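PDB 3II7: kelch-like protein 7 from Homo sapiens, which serves as the substrate-specific adapter of a CUL3-RBX1 E3 ubiquitin ligase that marks proteins for degradation, the present fragment being its kelch-repeat domain. Local coordinates for residues Val167-Cys171 with Pro186-Lys192; Val199-Phe204 with Tyr268-Thr272; Ala205-Gln209 with Gly238-Cys243; Gly214-Glu219 with Val231-Lys237. All coordinates share one frame; numbering follows the deposited sequence. Where two conformers were deposited one is given.

Interaction 1 of 4, residues Val167-Cys171 with Pro186-Lys192. With EDO (1,2-ethanediol), chain L.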
loop_
_atom_site.group_PDB
_atom_site.type_symbol
_atom_site.label_atom_id
_atom_site.label_comp_id
_atom_site.label_asym_id
_atom_site.label_seq_id
_atom_site.Cartn_x
_atom_site.Cartn_y
_atom_site.Cartn_z
ATOM N N VAL A 167 2.621 -8.418 15.826
ATOM C CA VAL A 167 2.737 -8.263 14.396
ATOM C C VAL A 167 2.644 -9.650 13.759
ATOM O O VAL A 167 3.196 -10.644 14.280
ATOM C CB VAL A 167 4.043 -7.533 14.023
ATOM C CG1 VAL A 167 4.154 -7.306 12.492
ATOM C CG2 VAL A 167 4.121 -6.201 14.752
ATOM N N LEU A 168 1.951 -9.711 12.629
ATOM C CA LEU A 168 1.556 -10.978 12.013
ATOM C C LEU A 168 2.469 -11.401 10.855
ATOM O O LEU A 168 2.956 -10.542 10.130
ATOM C CB LEU A 168 0.164 -10.838 11.463
ATOM C CG LEU A 168 -0.936 -10.452 12.439
ATOM C CD1 LEU A 168 -2.205 -9.944 11.662
ATOM C CD2 LEU A 168 -1.285 -11.643 13.302
ATOM N N ASN A 169 2.676 -12.727 10.691
ATOM C CA ASN A 169 3.271 -13.180 9.447
ATOM C C ASN A 169 2.229 -13.785 8.505
ATOM O O ASN A 169 2.520 -14.080 7.330
ATOM C CB ASN A 169 4.461 -14.105 9.680
ATOM C CG ASN A 169 4.084 -15.394 10.343
ATOM O OD1 ASN A 169 2.960 -15.560 10.828
ATOM N ND2 ASN A 169 5.022 -16.332 10.370
ATOM N N SER A 170 0.988 -13.894 8.966
ATOM C CA SER A 170 -0.005 -14.599 8.192
ATOM C C SER A 170 -0.398 -13.896 6.897
ATOM O O SER A 170 -0.339 -12.647 6.776
ATOM C CB SER A 170 -1.219 -14.868 9.035
ATOM O OG SER A 170 -1.885 -13.697 9.327
ATOM N N CYS A 171 -0.765 -14.729 5.928
ATOM C CA CYS A 171 -1.145 -14.305 4.587
ATOM C C CYS A 171 -2.431 -15.012 4.221
ATOM O O CYS A 171 -2.587 -16.190 4.513
ATOM C CB CYS A 171 -0.019 -14.690 3.610
ATOM S SG CYS A 171 -0.352 -14.390 1.849
ATOM N N PRO A 186 2.417 -18.678 5.605
ATOM C CA PRO A 186 2.794 -17.427 6.244
ATOM C C PRO A 186 4.175 -16.914 5.772
ATOM O O PRO A 186 5.030 -17.700 5.327
ATOM C CB PRO A 186 2.843 -17.789 7.722
ATOM C CG PRO A 186 3.199 -19.220 7.722
ATOM C CD PRO A 186 2.490 -19.810 6.544
ATOM N N MET A 187 4.359 -15.611 5.870
ATOM C CA MET A 187 5.653 -14.986 5.562
ATOM C C MET A 187 6.718 -15.547 6.497
ATOM O O MET A 187 6.400 -16.055 7.608
ATOM C CB MET A 187 5.589 -13.452 5.714
ATOM C CG MET A 187 4.762 -12.772 4.670
ATOM S SD MET A 187 4.822 -10.990 4.827
ATOM C CE MET A 187 4.069 -10.737 6.462
ATOM N N ILE A 188 7.969 -15.476 6.048
ATOM C CA ILE A 188 9.107 -15.845 6.897
ATOM C C ILE A 188 9.230 -14.873 8.082
ATOM O O ILE A 188 9.484 -15.286 9.221
ATOM C CB ILE A 188 10.390 -15.876 6.084
ATOM C CG1 ILE A 188 10.253 -16.978 5.017
ATOM C CG2 ILE A 188 11.610 -16.071 6.989
ATOM C CD1 ILE A 188 11.325 -16.905 3.925
ATOM N N GLU A 189 9.008 -13.576 7.798
ATOM C CA GLU A 189 9.094 -12.522 8.793
ATOM C C GLU A 189 7.699 -12.012 9.118
ATOM O O GLU A 189 6.891 -11.809 8.208
ATOM C CB GLU A 189 9.906 -11.360 8.239
ATOM C CG GLU A 189 11.366 -11.610 8.126
ATOM C CD GLU A 189 12.147 -11.492 9.459
ATOM O OE1 GLU A 189 11.558 -11.173 10.494
ATOM O OE2 GLU A 189 13.362 -11.715 9.430
ATOM N N ALA A 190 7.418 -11.755 10.406
ATOM C CA ALA A 190 6.254 -10.945 10.746
ATOM C C ALA A 190 6.562 -9.514 10.264
ATOM O O ALA A 190 7.692 -9.052 10.407
ATOM C CB ALA A 190 5.992 -10.975 12.246
ATOM N N ARG A 191 5.584 -8.828 9.673
ATOM C CA ARG A 191 5.798 -7.475 9.104
ATOM C C ARG A 191 4.537 -6.674 9.193
ATOM O O ARG A 191 3.451 -7.200 8.922
ATOM C CB ARG A 191 6.163 -7.496 7.591
ATOM C CG ARG A 191 7.287 -8.378 7.189
ATOM C CD ARG A 191 7.471 -8.370 5.688
ATOM N NE ARG A 191 8.495 -9.350 5.343
ATOM C CZ ARG A 191 9.797 -9.095 5.260
ATOM N NH1 ARG A 191 10.289 -7.875 5.430
ATOM N NH2 ARG A 191 10.627 -10.075 4.991
ATOM N N LYS A 192 4.695 -5.401 9.540
ATOM C CA LYS A 192 3.686 -4.375 9.291
ATOM C C LYS A 192 4.401 -3.182 8.670
ATOM O O LYS A 192 5.596 -3.022 8.786
ATOM C CB LYS A 192 2.955 -3.949 10.550
ATOM C CG LYS A 192 3.805 -3.192 11.610
ATOM C CD LYS A 192 2.939 -2.788 12.788
ATOM C CE LYS A 192 3.690 -1.985 13.810
ATOM N NZ LYS A 192 2.759 -1.301 14.793
HETATM C C1 EDO L . 5.548 -10.128 17.223
HETATM O O1 EDO L . 5.042 -8.782 17.350
HETATM C C2 EDO L . 6.340 -10.320 15.933
HETATM O O2 EDO L . 7.485 -9.456 15.880
#
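N169 O and L168 O each take a backbone N-H from the facing loop. The bond from M187 N to N169 O is the shorter of the two at 2.8 Å, both being similarly straight. R191 N reaches L168 O at a longer 3.2 Å. L168 O gains a softer partner in the CA-H of A190, with A190 CA at 3.4 Å. In the conformer given, one of two, N169 has CG between its backbone N and carbonyl carbon (chi1 65°); the amide then runs beside P186 and adds a weak bond from N169 ND2 to M187 O at 3.1 Å. Apolar contact closes the other end, where V167 CG1 presses on the R191 backbone, 3.4 Å from R191 C, and meets A190 CB at 4.1 Å. V167 N is satisfied by O1 of a 1,2-ethanediol, probably from the crystallisation liquor, in a nearly straight bond of 2.9 Å. The R191 guanidinium turns away from V167-C171, to a salt bridge with E219 and bonds to N217 and G207 O; E189 likewise binds N217. Flanking antiparallel strands 171-175 and 180-184, the loop-to-loop pairing continues one blade edge beyond its strands, and the arginine handed on to the next blade is in keeping with a kelch beta-propeller.

Interaction 2 of 4, residues Val199-Phe204 with Tyr268-Thr272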
loop_
_atom_site.group_PDB
_atom_site.type_symbol
_atom_site.label_atom_id
_atom_site.label_comp_id
_atom_site.label_asym_id
_atom_site.label_seq_id
_atom_site.Cartn_x
_atom_site.Cartn_y
_atom_site.Cartn_z
ATOM N N VAL A 199 4.944 -8.560 -8.941
ATOM C CA VAL A 199 5.780 -8.488 -10.127
ATOM C C VAL A 199 5.837 -9.858 -10.756
ATOM O O VAL A 199 6.428 -10.789 -10.191
ATOM C CB VAL A 199 7.194 -8.024 -9.837
ATOM C CG1 VAL A 199 7.937 -7.785 -11.169
ATOM C CG2 VAL A 199 7.204 -6.773 -9.002
ATOM N N LYS A 200 5.198 -9.959 -11.935
ATOM C CA LYS A 200 5.224 -11.158 -12.812
ATOM C C LYS A 200 4.407 -12.326 -12.240
ATOM O O LYS A 200 3.314 -12.629 -12.727
ATOM C CB LYS A 200 6.657 -11.603 -13.146
ATOM C CG LYS A 200 6.731 -12.753 -14.162
ATOM C CD LYS A 200 8.035 -13.539 -14.045
ATOM C CE LYS A 200 9.248 -12.731 -14.456
ATOM N NZ LYS A 200 10.530 -13.508 -14.190
ATOM N N ASP A 201 4.968 -13.026 -11.270
ATOM C CA ASP A 201 4.347 -14.225 -10.731
ATOM C C ASP A 201 4.670 -14.362 -9.257
ATOM O O ASP A 201 4.522 -15.461 -8.664
ATOM C CB ASP A 201 4.841 -15.470 -11.512
ATOM C CG ASP A 201 6.373 -15.609 -11.518
ATOM O OD1 ASP A 201 7.064 -14.742 -10.935
ATOM O OD2 ASP A 201 6.892 -16.564 -12.124
ATOM N N LYS A 202 5.067 -13.231 -8.663
ATOM C CA LYS A 202 5.569 -13.195 -7.297
ATOM C C LYS A 202 5.072 -11.948 -6.597
ATOM O O LYS A 202 4.922 -10.906 -7.216
ATOM C CB LYS A 202 7.100 -13.187 -7.287
ATOM C CG LYS A 202 7.748 -14.464 -7.745
ATOM C CD LYS A 202 9.250 -14.256 -8.009
ATOM C CE LYS A 202 9.805 -15.342 -8.919
ATOM N NZ LYS A 202 11.295 -15.277 -9.064
ATOM N N ILE A 203 4.835 -12.070 -5.288
ATOM C CA ILE A 203 4.451 -10.926 -4.474
ATOM C C ILE A 203 5.563 -10.644 -3.456
ATOM O O ILE A 203 5.821 -11.463 -2.541
ATOM C CB ILE A 203 3.117 -11.163 -3.741
ATOM C CG1 ILE A 203 1.972 -11.381 -4.758
ATOM C CG2 ILE A 203 2.813 -9.997 -2.823
ATOM C CD1 ILE A 203 0.606 -11.792 -4.108
ATOM N N PHE A 204 6.226 -9.486 -3.599
ATOM C CA PHE A 204 7.337 -9.114 -2.756
ATOM C C PHE A 204 6.844 -8.333 -1.546
ATOM O O PHE A 204 6.114 -7.351 -1.699
ATOM C CB PHE A 204 8.366 -8.273 -3.555
ATOM C CG PHE A 204 9.132 -9.061 -4.571
ATOM C CD1 PHE A 204 10.388 -9.577 -4.266
ATOM C CD2 PHE A 204 8.613 -9.280 -5.848
ATOM C CE1 PHE A 204 11.089 -10.274 -5.181
ATOM C CE2 PHE A 204 9.312 -10.010 -6.760
ATOM C CZ PHE A 204 10.570 -10.493 -6.426
ATOM N N TYR A 268 15.173 -1.961 -6.829
ATOM C CA TYR A 268 15.412 -3.417 -6.815
ATOM C C TYR A 268 15.098 -4.012 -8.179
ATOM O O TYR A 268 13.965 -3.879 -8.665
ATOM C CB TYR A 268 14.555 -4.090 -5.756
ATOM C CG TYR A 268 14.737 -5.607 -5.653
ATOM C CD1 TYR A 268 15.955 -6.164 -5.308
ATOM C CD2 TYR A 268 13.675 -6.476 -5.922
ATOM C CE1 TYR A 268 16.113 -7.538 -5.222
ATOM C CE2 TYR A 268 13.805 -7.821 -5.825
ATOM C CZ TYR A 268 15.038 -8.371 -5.483
ATOM O OH TYR A 268 15.149 -9.742 -5.447
ATOM N N ASN A 269 16.086 -4.671 -8.777
ATOM C CA ASN A 269 15.876 -5.360 -10.036
ATOM C C ASN A 269 15.469 -6.807 -9.733
ATOM O O ASN A 269 16.297 -7.612 -9.306
ATOM C CB ASN A 269 17.147 -5.310 -10.876
ATOM C CG ASN A 269 16.958 -5.906 -12.239
ATOM O OD1 ASN A 269 16.164 -6.822 -12.411
ATOM N ND2 ASN A 269 17.748 -5.452 -13.206
ATOM N N THR A 270 14.189 -7.120 -9.927
ATOM C CA THR A 270 13.643 -8.429 -9.555
ATOM C C THR A 270 14.270 -9.566 -10.375
ATOM O O THR A 270 14.288 -10.700 -9.932
ATOM C CB THR A 270 12.117 -8.483 -9.704
ATOM O OG1 THR A 270 11.747 -8.200 -11.055
ATOM C CG2 THR A 270 11.413 -7.504 -8.745
ATOM N N GLU A 271 14.775 -9.253 -11.570
ATOM C CA GLU A 271 15.345 -10.279 -12.451
ATOM C C GLU A 271 16.751 -10.671 -12.100
ATOM O O GLU A 271 17.154 -11.797 -12.382
ATOM C CB GLU A 271 15.295 -9.801 -13.906
ATOM C CG GLU A 271 13.888 -9.606 -14.412
ATOM C CD GLU A 271 13.229 -10.947 -14.733
ATOM O OE1 GLU A 271 13.736 -11.631 -15.646
ATOM O OE2 GLU A 271 12.225 -11.325 -14.083
ATOM N N THR A 272 17.506 -9.742 -11.496
ATOM C CA THR A 272 18.908 -9.977 -11.093
ATOM C C THR A 272 19.103 -10.089 -9.559
ATOM O O THR A 272 20.217 -10.438 -9.078
ATOM C CB THR A 272 19.809 -8.868 -11.630
ATOM O OG1 THR A 272 19.457 -7.638 -11.008
ATOM C CG2 THR A 272 19.665 -8.759 -13.172
#
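Y268 holds its ring anti to the backbone N (chi1 -180°), whereas F204 places CG anti to its own carbonyl carbon (chi1 -71°), and these two settings bring the rings together. They form an offset edge-to-face pair, the edge of Y268 toward the face of F204, with planes at 67° and centroids 5.8 Å apart; the nearest atoms are F204 CE1 and Y268 CE2 at 3.7 Å. T270 CG2 comes obliquely to the same ring, 3.8 Å from F204 CE2. Replacing F204 by an alanine would probably leave the Y268 edge and the T270 methyl without their common partner and open a gap between the two strands. V199 and T270 meet tip to tip, CG1 to OG1 at 3.8 Å, while the T270 hydroxyl finds its polar partner in S248 O. Farther out, K200 NZ forms a salt bridge of 2.8 Å, which E271 OE2 accepts on its syn lone pair; bends in both chains let them cross at about a right angle. The E271 backbone is itself fixed by an Asx turn, E271 N to N269 OD1 at 2.9 Å. Y268 OH is bonded to D273, and its ring also meets W275. Strands 202-206 and 264-269 belong to successive four-stranded sheets, so this is aromatic packing between neighbouring blades of the kelch beta-propeller, with the salt bridge bridging their loops.

Interaction 3 of 4, residues Ala205-Gln209 with Gly238-Cys243. With EDO (1,2-ethanediol), chain I.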
loop_
_atom_site.group_PDB
_atom_site.type_symbol
_atom_site.label_atom_id
_atom_site.label_comp_id
_atom_site.label_asym_id
_atom_site.label_seq_id
_atom_site.Cartn_x
_atom_site.Cartn_y
_atom_site.Cartn_z
ATOM N N ALA A 205 7.242 -8.786 -0.357
ATOM C CA ALA A 205 7.051 -8.074 0.858
ATOM C C ALA A 205 8.385 -7.426 1.209
ATOM O O ALA A 205 9.396 -8.127 1.396
ATOM C CB ALA A 205 6.587 -9.016 1.968
ATOM N N VAL A 206 8.373 -6.093 1.352
ATOM C CA VAL A 206 9.594 -5.305 1.405
ATOM C C VAL A 206 9.673 -4.573 2.731
ATOM O O VAL A 206 8.862 -3.702 3.028
ATOM C CB VAL A 206 9.655 -4.275 0.235
ATOM C CG1 VAL A 206 10.976 -3.491 0.272
ATOM C CG2 VAL A 206 9.423 -4.960 -1.127
ATOM N N GLY A 207 10.627 -4.976 3.549
ATOM C CA GLY A 207 10.899 -4.261 4.773
ATOM C C GLY A 207 9.738 -4.231 5.727
ATOM O O GLY A 207 9.066 -5.252 5.947
ATOM N N GLY A 208 9.519 -3.046 6.285
ATOM C CA GLY A 208 8.540 -2.813 7.330
ATOM C C GLY A 208 9.184 -2.963 8.700
ATOM O O GLY A 208 10.359 -2.657 8.881
ATOM N N GLN A 209 8.387 -3.404 9.654
ATOM C CA GLN A 209 8.818 -3.562 11.050
ATOM C C GLN A 209 8.015 -4.636 11.752
ATOM O O GLN A 209 6.948 -5.023 11.319
ATOM C CB GLN A 209 8.662 -2.250 11.822
ATOM C CG GLN A 209 7.260 -1.778 11.941
ATOM C CD GLN A 209 7.115 -0.508 12.715
ATOM O OE1 GLN A 209 7.726 -0.328 13.798
ATOM N NE2 GLN A 209 6.336 0.422 12.163
ATOM N N GLY A 238 14.969 0.449 8.108
ATOM C CA GLY A 238 14.068 1.355 8.800
ATOM C C GLY A 238 12.815 0.609 9.241
ATOM O O GLY A 238 12.806 -0.622 9.289
ATOM N N VAL A 239 11.755 1.350 9.529
ATOM C CA VAL A 239 10.529 0.749 10.088
ATOM C C VAL A 239 9.294 0.854 9.178
ATOM O O VAL A 239 8.324 0.115 9.365
ATOM C CB VAL A 239 10.220 1.311 11.495
ATOM C CG1 VAL A 239 11.323 0.886 12.505
ATOM C CG2 VAL A 239 10.013 2.859 11.481
ATOM N N THR A 240 9.306 1.786 8.219
ATOM C CA THR A 240 8.229 1.848 7.221
ATOM C C THR A 240 8.819 2.037 5.832
ATOM O O THR A 240 9.912 2.621 5.670
ATOM C CB THR A 240 7.185 2.939 7.537
ATOM O OG1 THR A 240 7.723 4.227 7.182
ATOM C CG2 THR A 240 6.778 2.920 9.018
ATOM N N VAL A 241 8.123 1.519 4.833
ATOM C CA VAL A 241 8.531 1.776 3.459
ATOM C C VAL A 241 7.352 2.086 2.591
ATOM O O VAL A 241 6.251 1.623 2.799
ATOM C CB VAL A 241 9.322 0.646 2.817
ATOM C CG1 VAL A 241 10.763 0.576 3.380
ATOM C CG2 VAL A 241 8.594 -0.646 2.971
ATOM N N LYS A 242 7.609 2.968 1.640
ATOM C CA LYS A 242 6.609 3.335 0.635
ATOM C C LYS A 242 7.197 2.900 -0.685
ATOM O O LYS A 242 8.208 3.455 -1.133
ATOM C CB LYS A 242 6.333 4.824 0.655
ATOM C CG LYS A 242 5.762 5.314 1.977
ATOM C CD LYS A 242 4.387 4.742 2.240
ATOM C CE LYS A 242 3.893 5.113 3.628
ATOM N NZ LYS A 242 4.544 4.329 4.746
ATOM N N CYS A 243 6.579 1.871 -1.282
ATOM C CA CYS A 243 7.133 1.040 -2.352
ATOM C C CYS A 243 6.143 0.910 -3.507
ATOM O O CYS A 243 4.935 0.758 -3.233
ATOM C CB CYS A 243 7.315 -0.400 -1.805
ATOM S SG CYS A 243 8.543 -0.638 -0.517
HETATM C C1 EDO I . 5.389 7.448 9.362
HETATM O O1 EDO I . 6.154 8.556 8.886
HETATM C C2 EDO I . 5.905 6.164 8.739
HETATM O O2 EDO I . 5.691 6.110 7.292
#
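The glycine pair G207-G208, the double-glycine signature of a kelch repeat, follows on strand 202-206, and G208 lies against the backbone of V239. G208 C is 3.3 Å from V239 O, and G208 CA makes a CA-H...O contact with the same oxygen. At the backbone angles of G208 (phi 92°) a CB would collide with the oxygen of G207, which explains a residue without side chain there. No hydrogen bond crosses between the segments: G208 O and G238 O, 3.2 Å apart, are both acceptors, and the approach of Q209 NE2 to V239 O has a poor angle. Q209 instead lays its carbon chain against V239, with CG 3.4 Å from V239 O and OE1 3.8 Å from V239 CB. Its chi1 of 63° turns CG toward that backbone, while NE2 is bonded to N193 OD1. In the propeller, 205-209 continues from the second strand of one blade, and 238-243 leads into strand 242-246, the first of the next; their touching parts run 143° apart. Deeper in, V206 CG1 meets C243 SG at 3.8 Å in the C243 conformer given, one of two. V241, also deposited twice, has CG2 near V206 O, but this short approach is doubtful. On the far side T240 OG1 is bonded to F256 N, with O2 of a 1,2-ethanediol 2.8 Å from OG1.

Interaction 4 of 4, residues Gly214-Glu219 with Val231-Lys237. With EDO (1,2-ethanediol), chain J; EDO (1,2-ethanediol), chain K.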
loop_
_atom_site.group_PDB
_atom_site.type_symbol
_atom_site.label_atom_id
_atom_site.label_comp_id
_atom_site.label_asym_id
_atom_site.label_seq_id
_atom_site.Cartn_x
_atom_site.Cartn_y
_atom_site.Cartn_z
ATOM N N GLY A 214 12.826 -2.678 13.198
ATOM C CA GLY A 214 12.707 -2.489 11.751
ATOM C C GLY A 214 13.315 -3.622 10.971
ATOM O O GLY A 214 14.011 -4.481 11.546
ATOM N N LEU A 215 13.058 -3.647 9.668
ATOM C CA LEU A 215 13.486 -4.743 8.803
ATOM C C LEU A 215 14.115 -4.202 7.525
ATOM O O LEU A 215 13.482 -3.413 6.821
ATOM C CB LEU A 215 12.306 -5.617 8.434
ATOM C CG LEU A 215 11.588 -6.343 9.549
ATOM C CD1 LEU A 215 10.260 -6.931 9.077
ATOM C CD2 LEU A 215 12.492 -7.464 10.100
ATOM N N ASP A 216 15.331 -4.673 7.206
ATOM C CA ASP A 216 15.915 -4.419 5.902
ATOM C C ASP A 216 15.601 -5.526 4.936
ATOM O O ASP A 216 15.821 -5.358 3.748
ATOM C CB ASP A 216 17.436 -4.152 5.972
ATOM C CG ASP A 216 18.241 -5.346 6.479
ATOM O OD1 ASP A 216 17.687 -6.267 7.097
ATOM O OD2 ASP A 216 19.455 -5.349 6.255
ATOM N N ASN A 217 15.061 -6.638 5.425
ATOM C CA ASN A 217 14.964 -7.807 4.575
ATOM C C ASN A 217 13.700 -7.841 3.718
ATOM O O ASN A 217 12.727 -7.048 3.893
ATOM C CB ASN A 217 15.257 -9.112 5.339
ATOM C CG ASN A 217 14.230 -9.452 6.403
ATOM O OD1 ASN A 217 13.062 -9.135 6.301
ATOM N ND2 ASN A 217 14.693 -10.175 7.430
ATOM N N VAL A 218 13.736 -8.733 2.755
ATOM C CA VAL A 218 12.807 -8.760 1.653
ATOM C C VAL A 218 12.521 -10.197 1.308
ATOM O O VAL A 218 13.427 -11.019 1.242
ATOM C CB VAL A 218 13.388 -8.024 0.407
ATOM C CG1 VAL A 218 12.393 -8.068 -0.807
ATOM C CG2 VAL A 218 13.766 -6.564 0.767
ATOM N N GLU A 219 11.266 -10.510 1.085
ATOM C CA GLU A 219 10.896 -11.862 0.706
ATOM C C GLU A 219 9.814 -11.816 -0.338
ATOM O O GLU A 219 9.139 -10.792 -0.505
ATOM C CB GLU A 219 10.438 -12.671 1.928
ATOM C CG GLU A 219 9.212 -12.097 2.689
ATOM C CD GLU A 219 8.893 -12.909 3.914
ATOM O OE1 GLU A 219 8.476 -14.080 3.749
ATOM O OE2 GLU A 219 9.092 -12.413 5.058
ATOM N N VAL A 231 14.923 -12.943 -0.472
ATOM C CA VAL A 231 15.819 -12.452 -1.505
ATOM C C VAL A 231 16.809 -11.484 -0.863
ATOM O O VAL A 231 16.960 -11.474 0.366
ATOM C CB VAL A 231 15.036 -11.847 -2.714
ATOM C CG1 VAL A 231 14.213 -12.936 -3.387
ATOM C CG2 VAL A 231 14.174 -10.690 -2.289
ATOM N N SER A 232 17.547 -10.727 -1.675
ATOM C CA SER A 232 18.564 -9.828 -1.138
ATOM C C SER A 232 17.914 -8.706 -0.357
ATOM O O SER A 232 16.848 -8.196 -0.750
ATOM C CB SER A 232 19.415 -9.216 -2.262
ATOM O OG SER A 232 20.311 -10.184 -2.822
ATOM N N PRO A 233 18.570 -8.276 0.739
ATOM C CA PRO A 233 18.000 -7.206 1.544
ATOM C C PRO A 233 18.246 -5.837 0.990
ATOM O O PRO A 233 19.203 -5.629 0.202
ATOM C CB PRO A 233 18.719 -7.361 2.885
ATOM C CG PRO A 233 20.063 -7.939 2.516
ATOM C CD PRO A 233 19.787 -8.844 1.356
ATOM N N MET A 234 17.400 -4.883 1.402
ATOM C CA MET A 234 17.596 -3.487 1.081
ATOM C C MET A 234 18.868 -2.983 1.722
ATOM O O MET A 234 19.243 -3.444 2.795
ATOM C CB MET A 234 16.443 -2.625 1.619
ATOM C CG MET A 234 15.123 -2.799 0.941
ATOM S SD MET A 234 13.915 -1.633 1.660
ATOM C CE MET A 234 13.589 -2.549 3.113
ATOM N N PRO A 235 19.509 -1.969 1.095
ATOM C CA PRO A 235 20.692 -1.322 1.719
ATOM C C PRO A 235 20.386 -0.391 2.917
ATOM O O PRO A 235 21.314 0.207 3.494
ATOM C CB PRO A 235 21.314 -0.542 0.562
ATOM C CG PRO A 235 20.267 -0.357 -0.410
ATOM C CD PRO A 235 19.271 -1.484 -0.264
ATOM N N TRP A 236 19.113 -0.313 3.317
ATOM C CA TRP A 236 18.636 0.621 4.319
ATOM C C TRP A 236 17.737 -0.162 5.258
ATOM O O TRP A 236 16.883 -0.942 4.799
ATOM C CB TRP A 236 17.818 1.698 3.621
ATOM C CG TRP A 236 17.149 2.727 4.513
ATOM C CD1 TRP A 236 17.726 3.868 5.058
ATOM C CD2 TRP A 236 15.779 2.770 4.874
ATOM N NE1 TRP A 236 16.791 4.573 5.755
ATOM C CE2 TRP A 236 15.589 3.923 5.674
ATOM C CE3 TRP A 236 14.679 1.923 4.637
ATOM C CZ2 TRP A 236 14.352 4.261 6.203
ATOM C CZ3 TRP A 236 13.448 2.271 5.180
ATOM C CH2 TRP A 236 13.305 3.426 5.952
ATOM N N LYS A 237 17.898 0.062 6.542
ATOM C CA LYS A 237 17.063 -0.611 7.567
ATOM C C LYS A 237 16.275 0.422 8.346
ATOM O O LYS A 237 16.846 1.183 9.115
ATOM C CB LYS A 237 17.954 -1.392 8.522
ATOM C CG LYS A 237 17.213 -2.253 9.491
ATOM C CD LYS A 237 18.096 -3.344 10.085
ATOM C CE LYS A 237 17.314 -4.247 10.961
ATOM N NZ LYS A 237 18.220 -5.301 11.594
HETATM C C1 EDO J . 20.469 2.885 7.506
HETATM O O1 EDO J . 20.330 1.476 7.340
HETATM C C2 EDO J . 19.299 3.396 8.304
HETATM O O2 EDO J . 19.222 2.727 9.567
HETATM C C1 EDO K . 15.221 0.542 12.428
HETATM O O1 EDO K . 14.774 1.515 13.393
HETATM C C2 EDO K . 15.838 -0.676 13.104
HETATM O O2 EDO K . 14.983 -1.112 14.164
HETATM O O HOH W 1 16.214 -7.002 12.400
HETATM O O HOH W 2 14.031 -1.078 5.848
HETATM O O HOH W 3 16.378 -9.989 2.497
#
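V231 O accepts from a water at 2.7 Å, and the same water takes the V218 N-H at 2.9 Å from V218 N, so it bridges two backbones beside a direct bond. That bond runs from V231 N to V218 O at 3.0 Å and is nearly straight, 173° at hydrogen. Farther along, M234 N gives to D216 O at 2.9 Å, with a more bent 147°, and the M234 methyl CE curls back toward the same oxygen. V218 has its branches split: CG1 presses on V231 CG2 at 3.5 Å, a close methyl-methyl contact, while CG2 faces M234 CG. A chi1 of 64° tucks the D216 carboxylate over its own backbone and alongside P233. The backbone itself sets D216 CB 3.5 Å from W236 O. The extended K237 crosses D216 obliquely, CB to D216 CB at 3.8 Å, and its ammonium NZ stays 4.6 Å from D216 OD1, near but not in contact, and donates to a second water. An alanine in place of D216 would probably leave the K237 ammonium without this nearby negative charge and the flank of P233 without the carboxylate beside it. Outside the pair, N217 is bonded to R191, E219 takes I188 N besides its salt bridge to R191, and S232 is held by D273. Ethanediols, probably from the crystallisation liquor, are hydrogen-bonded to G214 N and to K237 N and O. Backbone bonds and a water thus extend the pairing of strands 218-222 and 227-230 into their flanking loops, the outer hairpin of a kelch propeller blade.

The four contacts occupy three successive blades of a six-bladed kelch propeller. Interaction 1 comes first along the chain and closes before the others open; interaction 4 is nested inside the loop closed by interaction 3, which is itself nested inside that of interaction 2. Interactions 3 and 4 lie closest, centres about 8 Å apart, and use neighbouring strands 202-206 and 218-222 of one sheet; interactions 1 and 2 are farthest apart, at about 19 Å, and do not touch. R191 of interaction 1 reaches both G207 of interaction 3 and E219 of interaction 4. Interactions 1 and 4 lie at the outer hairpins of successive blades, whereas 2 and 3 join one blade to the next, part of the interblade packing of the substrate adapter's kelch domain.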